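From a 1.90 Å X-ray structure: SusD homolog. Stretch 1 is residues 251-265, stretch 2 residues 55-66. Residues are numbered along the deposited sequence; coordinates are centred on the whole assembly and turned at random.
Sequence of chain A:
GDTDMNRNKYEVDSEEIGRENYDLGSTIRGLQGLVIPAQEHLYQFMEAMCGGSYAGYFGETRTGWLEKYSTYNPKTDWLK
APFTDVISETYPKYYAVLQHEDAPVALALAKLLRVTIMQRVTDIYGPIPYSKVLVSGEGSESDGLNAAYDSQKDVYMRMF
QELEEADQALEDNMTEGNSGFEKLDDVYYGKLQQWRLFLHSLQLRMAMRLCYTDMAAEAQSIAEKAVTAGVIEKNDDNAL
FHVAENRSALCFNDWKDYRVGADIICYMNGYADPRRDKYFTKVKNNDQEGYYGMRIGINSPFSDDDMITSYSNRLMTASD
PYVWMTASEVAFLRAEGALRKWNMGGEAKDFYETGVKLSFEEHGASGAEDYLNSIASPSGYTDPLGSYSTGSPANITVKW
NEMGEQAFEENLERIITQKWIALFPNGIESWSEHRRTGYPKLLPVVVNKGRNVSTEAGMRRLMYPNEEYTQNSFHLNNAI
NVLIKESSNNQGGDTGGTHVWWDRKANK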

ATOM      1  N   CYS A 251      17.214   5.070  -3.810  1.00 19.85           N
ATOM      2  CA  CYS A 251      17.193   3.644  -3.467  1.00 22.03           C
ATOM      3  C   CYS A 251      17.298   2.774  -4.705  1.00 26.35           C
ATOM      4  O   CYS A 251      17.902   1.704  -4.657  1.00 21.99           O
ATOM      5  CB  CYS A 251      15.913   3.261  -2.703  1.00 24.20           C
ATOM      6  SG  CYS A 251      15.668   4.200  -1.153  1.00 26.07           S
ATOM      7  N   PHE A 252      16.697   3.233  -5.805  1.00 20.84           N
ATOM      8  CA  PHE A 252      16.550   2.430  -6.998  1.00 21.69           C
ATOM      9  C   PHE A 252      17.575   2.809  -8.051  1.00 21.41           C
ATOM     10  O   PHE A 252      18.158   1.953  -8.681  1.00 22.74           O
ATOM     11  CB  PHE A 252      15.144   2.603  -7.568  1.00 25.37           C
ATOM     12  CG  PHE A 252      14.063   2.091  -6.662  1.00 21.88           C
ATOM     13  CD1 PHE A 252      13.687   0.762  -6.693  1.00 22.83           C
ATOM     14  CD2 PHE A 252      13.428   2.951  -5.779  1.00 25.17           C
ATOM     15  CE1 PHE A 252      12.710   0.272  -5.852  1.00 21.74           C
ATOM     16  CE2 PHE A 252      12.418   2.488  -4.954  1.00 26.94           C
ATOM     17  CZ  PHE A 252      12.068   1.143  -4.974  1.00 25.03           C
ATOM     18  N   ASN A 253      17.774   4.100  -8.247  1.00 21.23           N
ATOM     19  CA  ASN A 253      18.606   4.613  -9.331  1.00 21.39           C
ATOM     20  C   ASN A 253      20.073   4.758  -8.962  1.00 21.68           C
ATOM     21  O   ASN A 253      20.919   4.632  -9.822  1.00 23.67           O
ATOM     22  CB  ASN A 253      18.074   5.967  -9.819  1.00 20.42           C
ATOM     23  CG  ASN A 253      16.800   5.837 -10.638  1.00 24.98           C
ATOM     24  OD1 ASN A 253      16.352   4.732 -10.985  1.00 24.20           O
ATOM     25  ND2 ASN A 253      16.197   6.984 -10.960  1.00 25.56           N
ATOM     26  N   ASP A 254      20.373   5.109  -7.730  1.00 23.61           N
ATOM     27  CA  ASP A 254      21.740   5.539  -7.356  1.00 24.03           C
ATOM     28  C   ASP A 254      22.369   4.531  -6.460  1.00 23.20           C
ATOM     29  O   ASP A 254      23.429   4.051  -6.766  1.00 23.62           O
ATOM     30  CB  ASP A 254      21.726   6.934  -6.712  1.00 26.97           C
ATOM     31  CG  ASP A 254      21.104   7.980  -7.672  1.00 33.02           C
ATOM     32  OD1 ASP A 254      21.568   8.074  -8.829  1.00 37.45           O
ATOM     33  OD2 ASP A 254      20.066   8.564  -7.342  1.00 36.80           O
ATOM     34  N   TRP A 255      21.699   4.183  -5.373  1.00 20.52           N
ATOM     35  CA  TRP A 255      22.161   3.059  -4.532  1.00 19.09           C
ATOM     36  C   TRP A 255      22.025   1.726  -5.238  1.00 21.98           C
ATOM     37  O   TRP A 255      22.839   0.828  -5.024  1.00 22.60           O
ATOM     38  CB  TRP A 255      21.355   2.965  -3.262  1.00 19.93           C
ATOM     39  CG  TRP A 255      21.301   4.188  -2.407  1.00 20.67           C
ATOM     40  CD1 TRP A 255      21.973   5.366  -2.569  1.00 21.79           C
ATOM     41  CD2 TRP A 255      20.501   4.337  -1.237  1.00 24.43           C
ATOM     42  NE1 TRP A 255      21.615   6.254  -1.576  1.00 23.31           N
ATOM     43  CE2 TRP A 255      20.733   5.628  -0.731  1.00 22.55           C
ATOM     44  CE3 TRP A 255      19.611   3.494  -0.564  1.00 19.44           C
ATOM     45  CZ2 TRP A 255      20.115   6.085   0.417  1.00 24.12           C
ATOM     46  CZ3 TRP A 255      18.994   3.957   0.573  1.00 23.97           C
ATOM     47  CH2 TRP A 255      19.222   5.248   1.036  1.00 24.99           C
ATOM     48  N   LYS A 256      20.990   1.601  -6.054  1.00 21.27           N
ATOM     49  CA  LYS A 256      20.706   0.384  -6.813  1.00 25.24           C
ATOM     50  C   LYS A 256      20.547  -0.854  -5.897  1.00 24.75           C
ATOM     51  O   LYS A 256      21.046  -1.928  -6.227  1.00 23.64           O
ATOM     52  CB  LYS A 256      21.795   0.158  -7.887  1.00 25.77           C
ATOM     53  CG  LYS A 256      22.037   1.409  -8.751  1.00 28.30           C
ATOM     54  CD  LYS A 256      23.057   1.152  -9.847  1.00 30.44           C
ATOM     55  CE  LYS A 256      23.588   2.462 -10.373  1.00 39.30           C
ATOM     56  NZ  LYS A 256      24.336   2.264 -11.646  1.00 46.79           N
ATOM     57  N   ASP A 257      19.857  -0.667  -4.766  1.00 21.08           N
ATOM     58  CA  ASP A 257      19.635  -1.695  -3.778  1.00 20.19           C
ATOM     59  C   ASP A 257      18.407  -2.585  -4.087  1.00 18.80           C
ATOM     60  O   ASP A 257      18.202  -3.585  -3.432  1.00 20.48           O
ATOM     61  CB  ASP A 257      19.441  -1.086  -2.391  1.00 22.44           C
ATOM     62  CG  ASP A 257      20.734  -0.668  -1.718  1.00 24.80           C
ATOM     63  OD1 ASP A 257      21.832  -0.917  -2.256  1.00 21.99           O
ATOM     64  OD2 ASP A 257      20.626  -0.071  -0.628  1.00 21.94           O
ATOM     65  N   TYR A 258      17.578  -2.206  -5.049  1.00 19.28           N
ATOM     66  CA  TYR A 258      16.348  -2.936  -5.374  1.00 17.30           C
ATOM     67  C   TYR A 258      16.144  -3.049  -6.870  1.00 18.88           C
ATOM     68  O   TYR A 258      16.444  -2.110  -7.637  1.00 20.09           O
ATOM     69  CB  TYR A 258      15.094  -2.271  -4.739  1.00 19.50           C
ATOM     70  CG  TYR A 258      15.324  -2.029  -3.283  1.00 21.28           C
ATOM     71  CD1 TYR A 258      15.157  -3.048  -2.364  1.00 20.78           C
ATOM     72  CD2 TYR A 258      15.912  -0.825  -2.836  1.00 20.66           C
ATOM     73  CE1 TYR A 258      15.487  -2.857  -1.016  1.00 21.45           C
ATOM     74  CE2 TYR A 258      16.251  -0.655  -1.489  1.00 18.49           C
ATOM     75  CZ  TYR A 258      16.037  -1.676  -0.611  1.00 18.58           C
ATOM     76  OH  TYR A 258      16.414  -1.517   0.685  1.00 18.44           O
ATOM     77  N   ARG A 259      15.578  -4.180  -7.288  1.00 17.47           N
ATOM     78  CA  ARG A 259      15.109  -4.318  -8.650  1.00 19.05           C
ATOM     79  C   ARG A 259      13.711  -4.919  -8.611  1.00 20.30           C
ATOM     80  O   ARG A 259      13.223  -5.368  -7.580  1.00 23.57           O
ATOM     81  CB  ARG A 259      16.070  -5.164  -9.509  1.00 19.39           C
ATOM     82  CG  ARG A 259      17.440  -4.556  -9.787  1.00 20.16           C
ATOM     83  CD  ARG A 259      17.239  -3.402 -10.721  1.00 21.64           C
ATOM     84  NE  ARG A 259      18.401  -2.581 -11.087  1.00 23.27           N
ATOM     85  CZ  ARG A 259      18.659  -1.354 -10.626  1.00 24.50           C
ATOM     86  NH1 ARG A 259      17.960  -0.811  -9.632  1.00 23.06           N
ATOM     87  NH2 ARG A 259      19.648  -0.667 -11.163  1.00 27.45           N
ATOM     88  N   VAL A 260      13.082  -4.925  -9.758  1.00 19.93           N
ATOM     89  CA  VAL A 260      11.726  -5.373  -9.871  1.00 20.31           C
ATOM     90  C   VAL A 260      11.612  -6.877  -9.647  1.00 20.65           C
ATOM     91  O   VAL A 260      12.445  -7.665 -10.090  1.00 18.96           O
ATOM     92  CB  VAL A 260      11.146  -4.971 -11.259  1.00 21.80           C
ATOM     93  CG1 VAL A 260       9.715  -5.446 -11.390  1.00 23.10           C
ATOM     94  CG2 VAL A 260      11.211  -3.478 -11.429  1.00 22.99           C
ATOM     95  N   GLY A 261      10.532  -7.258  -8.963  1.00 20.11           N
ATOM     96  CA  GLY A 261      10.261  -8.618  -8.613  1.00 19.96           C
ATOM     97  C   GLY A 261       9.643  -9.452  -9.725  1.00 20.71           C
ATOM     98  O   GLY A 261       9.051  -8.923 -10.684  1.00 18.47           O
ATOM     99  N   ALA A 262       9.774 -10.773  -9.577  1.00 18.43           N
ATOM    100  CA  ALA A 262       9.328 -11.703 -10.582  1.00 19.12           C
ATOM    101  C   ALA A 262       7.815 -11.636 -10.779  1.00 22.20           C
ATOM    102  O   ALA A 262       7.321 -11.794 -11.901  1.00 21.62           O
ATOM    103  CB  ALA A 262       9.717 -13.109 -10.197  1.00 19.96           C
ATOM    104  N   ASP A 263       7.087 -11.437  -9.686  1.00 21.19           N
ATOM    105  CA  ASP A 263       5.629 -11.589  -9.739  1.00 23.82           C
ATOM    106  C   ASP A 263       5.009 -10.581 -10.665  1.00 20.34           C
ATOM    107  O   ASP A 263       4.277 -10.942 -11.592  1.00 23.39           O
ATOM    108  CB  ASP A 263       5.012 -11.457  -8.349  1.00 24.14           C
ATOM    109  CG  ASP A 263       5.619 -12.421  -7.359  1.00 34.37           C
ATOM    110  OD1 ASP A 263       6.687 -12.106  -6.767  1.00 31.86           O
ATOM    111  OD2 ASP A 263       5.010 -13.488  -7.205  1.00 31.73           O
ATOM    112  N   ILE A 264       5.299  -9.310 -10.451  1.00 21.09           N
ATOM    113  CA  ILE A 264       4.669  -8.276 -11.275  1.00 19.65           C
ATOM    114  C   ILE A 264       5.081  -8.408 -12.756  1.00 24.51           C
ATOM    115  O   ILE A 264       4.265  -8.198 -13.659  1.00 21.39           O
ATOM    116  CB  ILE A 264       4.916  -6.866 -10.740  1.00 22.20           C
ATOM    117  CG1 ILE A 264       4.004  -5.880 -11.505  1.00 23.93           C
ATOM    118  CG2 ILE A 264       6.400  -6.483 -10.834  1.00 22.28           C
ATOM    119  CD1 ILE A 264       3.776  -4.586 -10.803  1.00 27.31           C
ATOM    120  N   ILE A 265       6.307  -8.843 -13.012  1.00 20.14           N
ATOM    121  CA  ILE A 265       6.725  -9.132 -14.383  1.00 21.33           C
ATOM    122  C   ILE A 265       6.010 -10.349 -15.018  1.00 23.43           C
ATOM    123  O   ILE A 265       5.668 -10.310 -16.206  1.00 25.52           O
ATOM    124  CB  ILE A 265       8.252  -9.322 -14.455  1.00 26.07           C
ATOM    125  CG1 ILE A 265       8.959  -8.058 -14.004  1.00 24.30           C
ATOM    126  CG2 ILE A 265       8.688  -9.677 -15.867  1.00 31.98           C
ATOM    127  CD1 ILE A 265       8.824  -6.891 -14.947  1.00 29.32           C
TER
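Stretch 2 55-66: AGYFGETRTGWL

Stretch 2 lies against stretch 1 as a short antiparallel strand. Residues 58-60 pair with residues 258-260, the two axes crossing at 144° and approaching to 4.6 Å. Arg-259 and Gly-59 form the hydrogen-bonded pair: Arg-259 N donates to Gly-59 O and Gly-59 N to Arg-259 O, both at 2.9 Å. The ladder runs on past both ends of the strands, with Thr-61 N to Asp-257 O at 2.9 Å and Gly-261 N to Tyr-57 O at 2.8 Å.

Phe-58 covers the most surface. Its extended backbone (-143/149) serves the ladder, while its CA-to-CB bond points sideways and the m rotamer offers a ring face to the edge of Phe-252; CE1 of Phe-58 is 3.6 Å from CE1 of Phe-252, and the planes meet at 55°. A flat, apolar ring suits this buried place, where it has no polar group to satisfy.

Asp-257 comes next. Its CA-to-CB bond points away, yet the carboxylate comes back to form a salt bridge, OD1 lying 3.0 Å from Arg-62 NE. The long arginine side chain suits a site with several acceptors, for its NH2 also donates to Trp-255 O at 2.8 Å.

The CA-to-CB bond of Thr-61, the third, points toward stretch 1. In the p rotamer its OG1 donates to Lys-256 O at 2.8 Å, while its methyl CG2 packs 3.6 Å from Arg-259 CG, so one small side chain serves both polar and apolar neighbours.

At the other end Gly-56 leaves its helix in a Schellman motif with phi 72°, a conformation that favours glycine. A CB here would lie only 3.0 Å from Asp-263 CB. Gly-56 O accepts a weak hydrogen bond from Ile-264 N at 3.4 Å, in the first turn of the helix that begins at Ala-262.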

ATOM      1  N   ALA A  55       4.511  -7.343  -1.549  1.00 18.28           N
ATOM      2  CA  ALA A  55       3.558  -7.100  -2.617  1.00 20.71           C
ATOM      3  C   ALA A  55       4.017  -7.763  -3.925  1.00 22.85           C
ATOM      4  O   ALA A  55       3.350  -7.645  -4.953  1.00 21.76           O
ATOM      5  CB  ALA A  55       3.370  -5.598  -2.826  1.00 19.19           C
ATOM      6  N   GLY A  56       5.174  -8.406  -3.925  1.00 19.74           N
ATOM      7  CA  GLY A  56       5.689  -8.969  -5.186  1.00 22.91           C
ATOM      8  C   GLY A  56       6.182  -7.933  -6.161  1.00 18.71           C
ATOM      9  O   GLY A  56       6.250  -8.184  -7.384  1.00 20.24           O
ATOM     10  N   TYR A  57       6.606  -6.768  -5.646  1.00 17.95           N
ATOM     11  CA  TYR A  57       7.020  -5.656  -6.508  1.00 17.06           C
ATOM     12  C   TYR A  57       8.534  -5.533  -6.678  1.00 18.27           C
ATOM     13  O   TYR A  57       9.004  -5.219  -7.782  1.00 18.00           O
ATOM     14  CB  TYR A  57       6.548  -4.329  -5.965  1.00 17.27           C
ATOM     15  CG  TYR A  57       5.079  -3.982  -6.072  1.00 14.90           C
ATOM     16  CD1 TYR A  57       4.204  -4.635  -6.944  1.00 17.90           C
ATOM     17  CD2 TYR A  57       4.581  -2.907  -5.354  1.00 18.36           C
ATOM     18  CE1 TYR A  57       2.876  -4.226  -7.046  1.00 16.86           C
ATOM     19  CE2 TYR A  57       3.259  -2.521  -5.441  1.00 17.20           C
ATOM     20  CZ  TYR A  57       2.408  -3.183  -6.266  1.00 15.38           C
ATOM     21  OH  TYR A  57       1.122  -2.773  -6.343  1.00 16.22           O
ATOM     22  N   PHE A  58       9.288  -5.765  -5.606  1.00 16.58           N
ATOM     23  CA  PHE A  58      10.735  -5.544  -5.590  1.00 19.84           C
ATOM     24  C   PHE A  58      11.441  -6.587  -4.775  1.00 20.97           C
ATOM     25  O   PHE A  58      10.918  -7.100  -3.786  1.00 20.99           O
ATOM     26  CB  PHE A  58      11.148  -4.221  -4.950  1.00 21.92           C
ATOM     27  CG  PHE A  58      10.480  -3.030  -5.520  1.00 20.25           C
ATOM     28  CD1 PHE A  58      10.641  -2.716  -6.842  1.00 22.19           C
ATOM     29  CD2 PHE A  58       9.662  -2.265  -4.738  1.00 24.24           C
ATOM     30  CE1 PHE A  58      10.003  -1.637  -7.380  1.00 24.27           C
ATOM     31  CE2 PHE A  58       8.995  -1.185  -5.288  1.00 24.56           C
ATOM     32  CZ  PHE A  58       9.159  -0.884  -6.606  1.00 21.39           C
ATOM     33  N   GLY A  59      12.667  -6.862  -5.195  1.00 22.63           N
ATOM     34  CA  GLY A  59      13.607  -7.637  -4.396  1.00 23.52           C
ATOM     35  C   GLY A  59      14.928  -6.838  -4.226  1.00 22.84           C
ATOM     36  O   GLY A  59      15.213  -5.879  -4.959  1.00 21.19           O
ATOM     37  N   GLU A  60      15.709  -7.309  -3.281  1.00 23.79           N
ATOM     38  CA  GLU A  60      16.913  -6.658  -2.839  1.00 21.93           C
ATOM     39  C   GLU A  60      18.061  -7.224  -3.674  1.00 23.67           C
ATOM     40  O   GLU A  60      18.169  -8.419  -3.919  1.00 26.59           O
ATOM     41  CB  GLU A  60      17.120  -6.885  -1.329  1.00 24.24           C
ATOM     42  CG  GLU A  60      15.914  -6.583  -0.413  1.00 27.28           C
ATOM     43  CD  GLU A  60      15.196  -7.810   0.107  1.00 32.18           C
ATOM     44  OE1 GLU A  60      15.175  -8.821  -0.613  1.00 33.96           O
ATOM     45  OE2 GLU A  60      14.624  -7.741   1.226  1.00 33.51           O
ATOM     46  N   THR A  61      18.924  -6.346  -4.127  1.00 22.12           N
ATOM     47  CA  THR A  61      20.064  -6.733  -4.958  1.00 21.28           C
ATOM     48  C   THR A  61      21.286  -7.097  -4.182  1.00 22.07           C
ATOM     49  O   THR A  61      22.234  -7.670  -4.741  1.00 25.20           O
ATOM     50  CB  THR A  61      20.504  -5.546  -5.852  1.00 22.92           C
ATOM     51  OG1 THR A  61      20.839  -4.428  -5.011  1.00 19.91           O
ATOM     52  CG2 THR A  61      19.422  -5.176  -6.800  1.00 20.01           C
ATOM     53  N   ARG A  62      21.286  -6.821  -2.876  1.00 21.35           N
ATOM     54  CA  ARG A  62      22.512  -6.984  -2.099  1.00 20.56           C
ATOM     55  C   ARG A  62      22.639  -8.397  -1.539  1.00 21.34           C
ATOM     56  O   ARG A  62      22.001  -8.734  -0.545  1.00 21.55           O
ATOM     57  CB  ARG A  62      22.598  -5.937  -0.977  1.00 21.05           C
ATOM     58  CG  ARG A  62      22.623  -4.503  -1.533  1.00 20.99           C
ATOM     59  CD  ARG A  62      23.837  -4.274  -2.439  1.00 22.24           C
ATOM     60  NE  ARG A  62      23.758  -3.004  -3.147  1.00 23.83           N
ATOM     61  CZ  ARG A  62      24.596  -2.608  -4.093  1.00 24.21           C
ATOM     62  NH1 ARG A  62      25.624  -3.392  -4.463  1.00 21.35           N
ATOM     63  NH2 ARG A  62      24.407  -1.410  -4.665  1.00 26.39           N
ATOM     64  N   THR A  63      23.518  -9.183  -2.175  1.00 22.32           N
ATOM     65  CA  THR A  63      23.654 -10.640  -1.909  1.00 22.45           C
ATOM     66  C   THR A  63      24.288 -10.914  -0.572  1.00 25.14           C
ATOM     67  O   THR A  63      24.149 -12.020  -0.028  1.00 27.97           O
ATOM     68  CB  THR A  63      24.468 -11.341  -3.011  1.00 22.79           C
ATOM     69  OG1 THR A  63      25.766 -10.715  -3.137  1.00 24.32           O
ATOM     70  CG2 THR A  63      23.709 -11.247  -4.316  1.00 23.15           C
ATOM     71  N   GLY A  64      24.953  -9.917  -0.011  1.00 26.33           N
ATOM     72  CA  GLY A  64      25.501 -10.045   1.329  1.00 28.54           C
ATOM     73  C   GLY A  64      24.469  -9.955   2.432  1.00 28.33           C
ATOM     74  O   GLY A  64      24.757 -10.301   3.566  1.00 30.32           O
ATOM     75  N   TRP A  65      23.257  -9.507   2.131  1.00 24.95           N
ATOM     76  CA  TRP A  65      22.228  -9.394   3.166  1.00 26.70           C
ATOM     77  C   TRP A  65      21.598 -10.773   3.422  1.00 25.74           C
ATOM     78  O   TRP A  65      20.912 -11.317   2.544  1.00 25.52           O
ATOM     79  CB  TRP A  65      21.121  -8.402   2.800  1.00 24.86           C
ATOM     80  CG  TRP A  65      21.526  -6.947   2.605  1.00 22.42           C
ATOM     81  CD1 TRP A  65      22.754  -6.397   2.844  1.00 25.84           C
ATOM     82  CD2 TRP A  65      20.686  -5.874   2.187  1.00 21.99           C
ATOM     83  NE1 TRP A  65      22.734  -5.056   2.561  1.00 23.86           N
ATOM     84  CE2 TRP A  65      21.477  -4.706   2.170  1.00 23.73           C
ATOM     85  CE3 TRP A  65      19.350  -5.779   1.796  1.00 23.25           C
ATOM     86  CZ2 TRP A  65      20.982  -3.483   1.795  1.00 22.43           C
ATOM     87  CZ3 TRP A  65      18.866  -4.552   1.412  1.00 24.02           C
ATOM     88  CH2 TRP A  65      19.688  -3.425   1.394  1.00 23.83           C
ATOM     89  N   LEU A  66      21.759 -11.273   4.640  1.00 22.74           N
ATOM     90  CA  LEU A  66      21.205 -12.593   5.026  1.00 24.00           C
ATOM     91  C   LEU A  66      20.040 -12.557   6.018  1.00 23.17           C
ATOM     92  O   LEU A  66      19.414 -13.596   6.258  1.00 22.35           O
ATOM     93  CB  LEU A  66      22.325 -13.450   5.598  1.00 25.37           C
ATOM     94  CG  LEU A  66      23.487 -13.701   4.603  1.00 29.67           C
ATOM     95  CD1 LEU A  66      24.578 -14.515   5.267  1.00 29.63           C
ATOM     96  CD2 LEU A  66      23.014 -14.386   3.348  1.00 33.16           C
TER